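Long-range contact in 336aa long hypothetical dTDP-glucose 4,6-dehydratase (Pyrococcus horikoshii, PDB 2HUN), which probably acts as an NAD-dependent dTDP-glucose 4,6-dehydratase, a lyase of nucleotide-sugar metabolism built on a Rossmann fold: residues A[229-243]-A[283-295]. Numbering follows the deposited sequence.
Sequences LVLLKGESREIYNIS and LDSWKITRDLKWR
Lys-287 NZ is gripped by two oxygens of segment 229-243: Glu-238 OE1, in a salt bridge, and the backbone O of Ile-239 at 2.9 Å, met in the carbonyl plane on a lone pair. The lysine is stretched out (chi1 -177°, the chain extended beyond CG), which carries the ammonium from helix 286-292 across to the backbone of Ile-239. Further along, the Asn-241 amide sends ND2 to Asp-284 O at 3.0 Å; the bond is straight (166°) but arrives from above the carbonyl plane, while OD1 of the same amide is held by Tyr-131. The hydroxyls of Ser-243 and Ser-285 meet, OG to OG, at 2.8 Å. Water ties the backbones as well, one molecule donating to Asn-241 O and accepting from Ile-288 N.

The rest of the interface is largely apolar. Leu-292 CD1 sits over one face of the Tyr-240 ring, 4.3 Å from its centroid, a CH-pi contact, and also touches Val-230 CG2. Ile-288 sends CD1 against the same valine methyl at 3.8 Å. The tyrosine OH is the polar exception: it accepts a nearly linear bond from Glu-235 N, and a water beside it donates to Asp-291 OD2 and, weakly, to Glu-235 OE1. Ile-242 CG2 lies over the six-membered ring of Trp-294, and Leu-229 CD2 packs on the tryptophan's CB at 3.7 Å.

Helix 286-292 thus lies across strand 239-242 (109° between their directions) and beside the end of helix 220-233, while the strand itself pairs in parallel with strand 172-182 of the Rossmann-type sheet.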
loop_
_atom_site.group_PDB
_atom_site.type_symbol
_atom_site.label_atom_id
_atom_site.label_comp_id
_atom_site.label_asym_id
_atom_site.label_seq_id
_atom_site.Cartn_x
_atom_site.Cartn_y
_atom_site.Cartn_z
ATOM N N LEU A 229 -21.418 11.793 -3.983
ATOM C CA LEU A 229 -22.000 10.743 -4.798
ATOM C C LEU A 229 -21.470 9.372 -4.385
ATOM O O LEU A 229 -22.236 8.421 -4.252
ATOM C CB LEU A 229 -21.681 11.013 -6.273
ATOM C CG LEU A 229 -22.662 10.488 -7.316
ATOM C CD1 LEU A 229 -24.083 10.910 -6.957
ATOM C CD2 LEU A 229 -22.275 11.049 -8.682
ATOM N N VAL A 230 -20.156 9.276 -4.194
ATOM C CA VAL A 230 -19.525 8.028 -3.788
ATOM C C VAL A 230 -20.038 7.630 -2.398
ATOM O O VAL A 230 -20.292 6.462 -2.139
ATOM C CB VAL A 230 -17.973 8.164 -3.750
ATOM C CG1 VAL A 230 -17.349 6.939 -3.083
ATOM C CG2 VAL A 230 -17.428 8.302 -5.166
ATOM N N LEU A 231 -20.192 8.613 -1.517
ATOM C CA LEU A 231 -20.684 8.365 -0.160
ATOM C C LEU A 231 -22.076 7.731 -0.176
ATOM O O LEU A 231 -22.306 6.704 0.452
ATOM C CB LEU A 231 -20.750 9.678 0.627
ATOM C CG LEU A 231 -21.384 9.613 2.025
ATOM C CD1 LEU A 231 -20.477 8.852 2.975
ATOM C CD2 LEU A 231 -21.638 11.031 2.543
ATOM N N LEU A 232 -22.996 8.348 -0.910
ATOM C CA LEU A 232 -24.374 7.870 -0.978
ATOM C C LEU A 232 -24.651 6.724 -1.954
ATOM O O LEU A 232 -25.573 5.950 -1.736
ATOM C CB LEU A 232 -25.316 9.033 -1.320
ATOM C CG LEU A 232 -25.324 10.281 -0.430
ATOM C CD1 LEU A 232 -26.179 11.353 -1.091
ATOM C CD2 LEU A 232 -25.853 9.938 0.959
ATOM N N LYS A 233 -23.874 6.606 -3.025
ATOM C CA LYS A 233 -24.135 5.552 -4.003
ATOM C C LYS A 233 -22.978 4.623 -4.356
ATOM O O LYS A 233 -23.178 3.629 -5.056
ATOM C CB LYS A 233 -24.677 6.181 -5.285
ATOM C CG LYS A 233 -25.910 7.041 -5.073
ATOM C CD LYS A 233 -26.226 7.785 -6.349
ATOM C CE LYS A 233 -27.255 8.881 -6.166
ATOM N NZ LYS A 233 -27.422 9.647 -7.442
ATOM N N GLY A 234 -21.775 4.937 -3.878
ATOM C CA GLY A 234 -20.623 4.103 -4.173
ATOM C C GLY A 234 -20.709 2.710 -3.573
ATOM O O GLY A 234 -21.215 2.529 -2.463
ATOM N N GLU A 235 -20.196 1.721 -4.297
ATOM C CA GLU A 235 -20.231 0.339 -3.836
ATOM C C GLU A 235 -19.017 0.024 -2.974
ATOM O O GLU A 235 -17.918 0.508 -3.236
ATOM C CB GLU A 235 -20.288 -0.602 -5.038
ATOM C CG GLU A 235 -21.294 -0.150 -6.085
ATOM C CD GLU A 235 -21.346 -1.067 -7.290
ATOM O OE1 GLU A 235 -20.273 -1.421 -7.829
ATOM O OE2 GLU A 235 -22.469 -1.425 -7.707
ATOM N N SER A 236 -19.222 -0.791 -1.944
ATOM C CA SER A 236 -18.146 -1.161 -1.040
ATOM C C SER A 236 -17.084 -1.970 -1.774
ATOM O O SER A 236 -17.392 -2.669 -2.734
ATOM C CB SER A 236 -18.703 -1.976 0.131
ATOM O OG SER A 236 -17.704 -2.226 1.103
ATOM N N ARG A 237 -15.837 -1.861 -1.320
ATOM C CA ARG A 237 -14.717 -2.585 -1.921
ATOM C C ARG A 237 -14.291 -2.012 -3.273
ATOM O O ARG A 237 -13.415 -2.570 -3.934
ATOM C CB ARG A 237 -15.079 -4.068 -2.101
ATOM C CG ARG A 237 -15.631 -4.707 -0.840
ATOM C CD ARG A 237 -16.001 -6.181 -1.010
ATOM N NE ARG A 237 -16.419 -6.744 0.273
ATOM C CZ ARG A 237 -16.533 -8.044 0.529
ATOM N NH1 ARG A 237 -16.262 -8.936 -0.414
ATOM N NH2 ARG A 237 -16.908 -8.454 1.735
ATOM N N GLU A 238 -14.893 -0.899 -3.681
ATOM C CA GLU A 238 -14.563 -0.287 -4.970
ATOM C C GLU A 238 -13.770 1.017 -4.887
ATOM O O GLU A 238 -13.983 1.840 -3.998
ATOM C CB GLU A 238 -15.835 -0.004 -5.776
ATOM C CG GLU A 238 -16.663 -1.217 -6.167
ATOM C CD GLU A 238 -15.930 -2.161 -7.104
ATOM O OE1 GLU A 238 -14.936 -1.734 -7.727
ATOM O OE2 GLU A 238 -16.357 -3.329 -7.231
ATOM N N ILE A 239 -12.859 1.197 -5.839
ATOM C CA ILE A 239 -12.067 2.412 -5.922
ATOM C C ILE A 239 -12.665 3.249 -7.057
ATOM O O ILE A 239 -13.072 2.707 -8.096
ATOM C CB ILE A 239 -10.583 2.110 -6.234
ATOM C CG1 ILE A 239 -9.979 1.249 -5.120
ATOM C CG2 ILE A 239 -9.799 3.419 -6.372
ATOM C CD1 ILE A 239 -8.504 0.946 -5.318
ATOM N N TYR A 240 -12.728 4.561 -6.851
ATOM C CA TYR A 240 -13.283 5.466 -7.845
ATOM C C TYR A 240 -12.325 6.609 -8.189
ATOM O O TYR A 240 -12.044 7.465 -7.349
ATOM C CB TYR A 240 -14.607 6.065 -7.337
ATOM C CG TYR A 240 -15.744 5.076 -7.198
ATOM C CD1 TYR A 240 -16.511 4.697 -8.305
ATOM C CD2 TYR A 240 -16.055 4.518 -5.956
ATOM C CE1 TYR A 240 -17.566 3.784 -8.173
ATOM C CE2 TYR A 240 -17.096 3.610 -5.815
ATOM C CZ TYR A 240 -17.849 3.249 -6.920
ATOM O OH TYR A 240 -18.886 2.367 -6.762
ATOM N N ASN A 241 -11.820 6.616 -9.422
ATOM C CA ASN A 241 -10.928 7.683 -9.870
ATOM C C ASN A 241 -11.827 8.882 -10.128
ATOM O O ASN A 241 -12.957 8.722 -10.580
ATOM C CB ASN A 241 -10.233 7.343 -11.199
ATOM C CG ASN A 241 -9.023 6.442 -11.040
ATOM O OD1 ASN A 241 -8.438 6.314 -9.956
ATOM N ND2 ASN A 241 -8.619 5.828 -12.146
ATOM N N ILE A 242 -11.315 10.080 -9.870
ATOM C CA ILE A 242 -12.075 11.308 -10.099
ATOM C C ILE A 242 -11.167 12.293 -10.831
ATOM O O ILE A 242 -10.148 12.724 -10.288
ATOM C CB ILE A 242 -12.532 11.955 -8.771
ATOM C CG1 ILE A 242 -13.323 10.942 -7.934
ATOM C CG2 ILE A 242 -13.390 13.176 -9.065
ATOM C CD1 ILE A 242 -13.680 11.438 -6.532
ATOM N N SER A 243 -11.544 12.633 -12.062
ATOM C CA SER A 243 -10.778 13.551 -12.891
ATOM C C SER A 243 -11.692 14.317 -13.838
ATOM O O SER A 243 -12.721 13.807 -14.287
ATOM C CB SER A 243 -9.720 12.788 -13.703
ATOM O OG SER A 243 -10.326 11.872 -14.601
ATOM N N LEU A 283 -5.614 10.279 -14.774
ATOM C CA LEU A 283 -6.574 9.295 -14.298
ATOM C C LEU A 283 -7.733 9.096 -15.265
ATOM O O LEU A 283 -8.260 10.049 -15.838
ATOM C CB LEU A 283 -7.155 9.711 -12.942
ATOM C CG LEU A 283 -6.214 9.953 -11.763
ATOM C CD1 LEU A 283 -7.051 10.050 -10.495
ATOM C CD2 LEU A 283 -5.209 8.830 -11.639
ATOM N N ASP A 284 -8.117 7.835 -15.429
ATOM C CA ASP A 284 -9.238 7.449 -16.273
ATOM C C ASP A 284 -10.418 7.381 -15.295
ATOM O O ASP A 284 -10.480 6.468 -14.474
ATOM C CB ASP A 284 -8.986 6.056 -16.861
ATOM C CG ASP A 284 -10.156 5.539 -17.684
ATOM O OD1 ASP A 284 -11.321 5.892 -17.377
ATOM O OD2 ASP A 284 -9.907 4.759 -18.630
ATOM N N SER A 285 -11.339 8.337 -15.368
ATOM C CA SER A 285 -12.487 8.326 -14.462
ATOM C C SER A 285 -13.787 7.823 -15.097
ATOM O O SER A 285 -14.874 8.306 -14.777
ATOM C CB SER A 285 -12.710 9.722 -13.863
ATOM O OG SER A 285 -12.831 10.703 -14.877
ATOM N N TRP A 286 -13.678 6.843 -15.985
ATOM C CA TRP A 286 -14.859 6.281 -16.637
ATOM C C TRP A 286 -15.737 5.476 -15.669
ATOM O O TRP A 286 -16.963 5.488 -15.776
ATOM C CB TRP A 286 -14.446 5.374 -17.798
ATOM C CG TRP A 286 -15.596 4.643 -18.394
ATOM C CD1 TRP A 286 -15.810 3.293 -18.375
ATOM C CD2 TRP A 286 -16.724 5.219 -19.067
ATOM N NE1 TRP A 286 -17.001 2.993 -18.995
ATOM C CE2 TRP A 286 -17.584 4.156 -19.428
ATOM C CE3 TRP A 286 -17.093 6.532 -19.401
ATOM C CZ2 TRP A 286 -18.796 4.365 -20.106
ATOM C CZ3 TRP A 286 -18.300 6.739 -20.076
ATOM C CH2 TRP A 286 -19.135 5.658 -20.420
ATOM N N LYS A 287 -15.111 4.782 -14.726
ATOM C CA LYS A 287 -15.853 3.963 -13.767
ATOM C C LYS A 287 -16.932 4.751 -13.030
ATOM O O LYS A 287 -18.100 4.366 -13.021
ATOM C CB LYS A 287 -14.885 3.337 -12.761
ATOM C CG LYS A 287 -15.524 2.401 -11.735
ATOM C CD LYS A 287 -14.438 1.729 -10.902
ATOM C CE LYS A 287 -15.003 0.780 -9.869
ATOM N NZ LYS A 287 -13.904 0.143 -9.083
ATOM N N ILE A 288 -16.541 5.865 -12.421
ATOM C CA ILE A 288 -17.487 6.678 -11.684
ATOM C C ILE A 288 -18.513 7.303 -12.624
ATOM O O ILE A 288 -19.672 7.498 -12.250
ATOM C CB ILE A 288 -16.750 7.762 -10.844
ATOM C CG1 ILE A 288 -17.694 8.309 -9.772
ATOM C CG2 ILE A 288 -16.228 8.883 -11.746
ATOM C CD1 ILE A 288 -17.025 9.258 -8.788
ATOM N N THR A 289 -18.104 7.598 -13.852
ATOM C CA THR A 289 -19.033 8.171 -14.817
ATOM C C THR A 289 -20.125 7.156 -15.125
ATOM O O THR A 289 -21.315 7.452 -15.019
ATOM C CB THR A 289 -18.327 8.534 -16.143
ATOM O OG1 THR A 289 -17.284 9.479 -15.890
ATOM C CG2 THR A 289 -19.321 9.127 -17.130
ATOM N N ARG A 290 -19.699 5.952 -15.495
ATOM C CA ARG A 290 -20.592 4.851 -15.853
ATOM C C ARG A 290 -21.516 4.394 -14.729
ATOM O O ARG A 290 -22.723 4.277 -14.924
ATOM C CB ARG A 290 -19.759 3.646 -16.322
ATOM C CG ARG A 290 -20.567 2.421 -16.806
ATOM C CD ARG A 290 -19.686 1.158 -16.822
ATOM N NE ARG A 290 -19.160 0.875 -15.485
ATOM C CZ ARG A 290 -17.910 0.509 -15.217
ATOM N NH1 ARG A 290 -17.021 0.361 -16.198
ATOM N NH2 ARG A 290 -17.536 0.325 -13.957
ATOM N N ASP A 291 -20.941 4.117 -13.564
ATOM C CA ASP A 291 -21.713 3.623 -12.427
ATOM C C ASP A 291 -22.518 4.654 -11.637
ATOM O O ASP A 291 -23.698 4.441 -11.365
ATOM C CB ASP A 291 -20.795 2.875 -11.456
ATOM C CG ASP A 291 -20.189 1.622 -12.068
ATOM O OD1 ASP A 291 -20.578 1.253 -13.189
ATOM O OD2 ASP A 291 -19.326 1.001 -11.419
ATOM N N LEU A 292 -21.893 5.771 -11.277
ATOM C CA LEU A 292 -22.580 6.781 -10.483
ATOM C C LEU A 292 -23.046 8.009 -11.255
ATOM O O LEU A 292 -23.608 8.936 -10.668
ATOM C CB LEU A 292 -21.680 7.210 -9.325
ATOM C CG LEU A 292 -20.989 6.083 -8.555
ATOM C CD1 LEU A 292 -20.286 6.661 -7.326
ATOM C CD2 LEU A 292 -22.002 5.028 -8.149
ATOM N N LYS A 293 -22.813 8.021 -12.564
ATOM C CA LYS A 293 -23.225 9.140 -13.406
ATOM C C LYS A 293 -22.598 10.477 -13.029
ATOM O O LYS A 293 -23.196 11.529 -13.253
ATOM C CB LYS A 293 -24.751 9.282 -13.400
ATOM C CG LYS A 293 -25.472 8.275 -14.276
ATOM C CD LYS A 293 -25.170 6.858 -13.846
ATOM C CE LYS A 293 -25.823 5.822 -14.754
ATOM N NZ LYS A 293 -25.518 4.453 -14.235
ATOM N N TRP A 294 -21.396 10.446 -12.462
ATOM C CA TRP A 294 -20.719 11.685 -12.097
ATOM C C TRP A 294 -20.124 12.387 -13.318
ATOM O O TRP A 294 -19.464 11.756 -14.140
ATOM C CB TRP A 294 -19.578 11.433 -11.112
ATOM C CG TRP A 294 -18.819 12.704 -10.820
ATOM C CD1 TRP A 294 -19.228 13.739 -10.029
ATOM C CD2 TRP A 294 -17.557 13.099 -11.374
ATOM N NE1 TRP A 294 -18.301 14.756 -10.057
ATOM C CE2 TRP A 294 -17.265 14.388 -10.875
ATOM C CE3 TRP A 294 -16.643 12.489 -12.246
ATOM C CZ2 TRP A 294 -16.100 15.079 -11.218
ATOM C CZ3 TRP A 294 -15.485 13.175 -12.586
ATOM C CH2 TRP A 294 -15.224 14.459 -12.072
ATOM N N ARG A 295 -20.347 13.695 -13.407
ATOM C CA ARG A 295 -19.813 14.526 -14.487
ATOM C C ARG A 295 -19.394 15.864 -13.865
ATOM O O ARG A 295 -20.011 16.328 -12.903
ATOM C CB ARG A 295 -20.886 14.817 -15.547
ATOM C CG ARG A 295 -21.524 13.608 -16.228
ATOM C CD ARG A 295 -20.701 13.115 -17.409
ATOM N NE ARG A 295 -21.409 12.068 -18.149
ATOM C CZ ARG A 295 -20.922 11.449 -19.216
ATOM N NH1 ARG A 295 -19.721 11.775 -19.675
ATOM N NH2 ARG A 295 -21.633 10.504 -19.819
HETATM O O HOH W 1 -19.411 0.794 -8.877
HETATM O O HOH W 2 -13.753 6.539 -12.196
#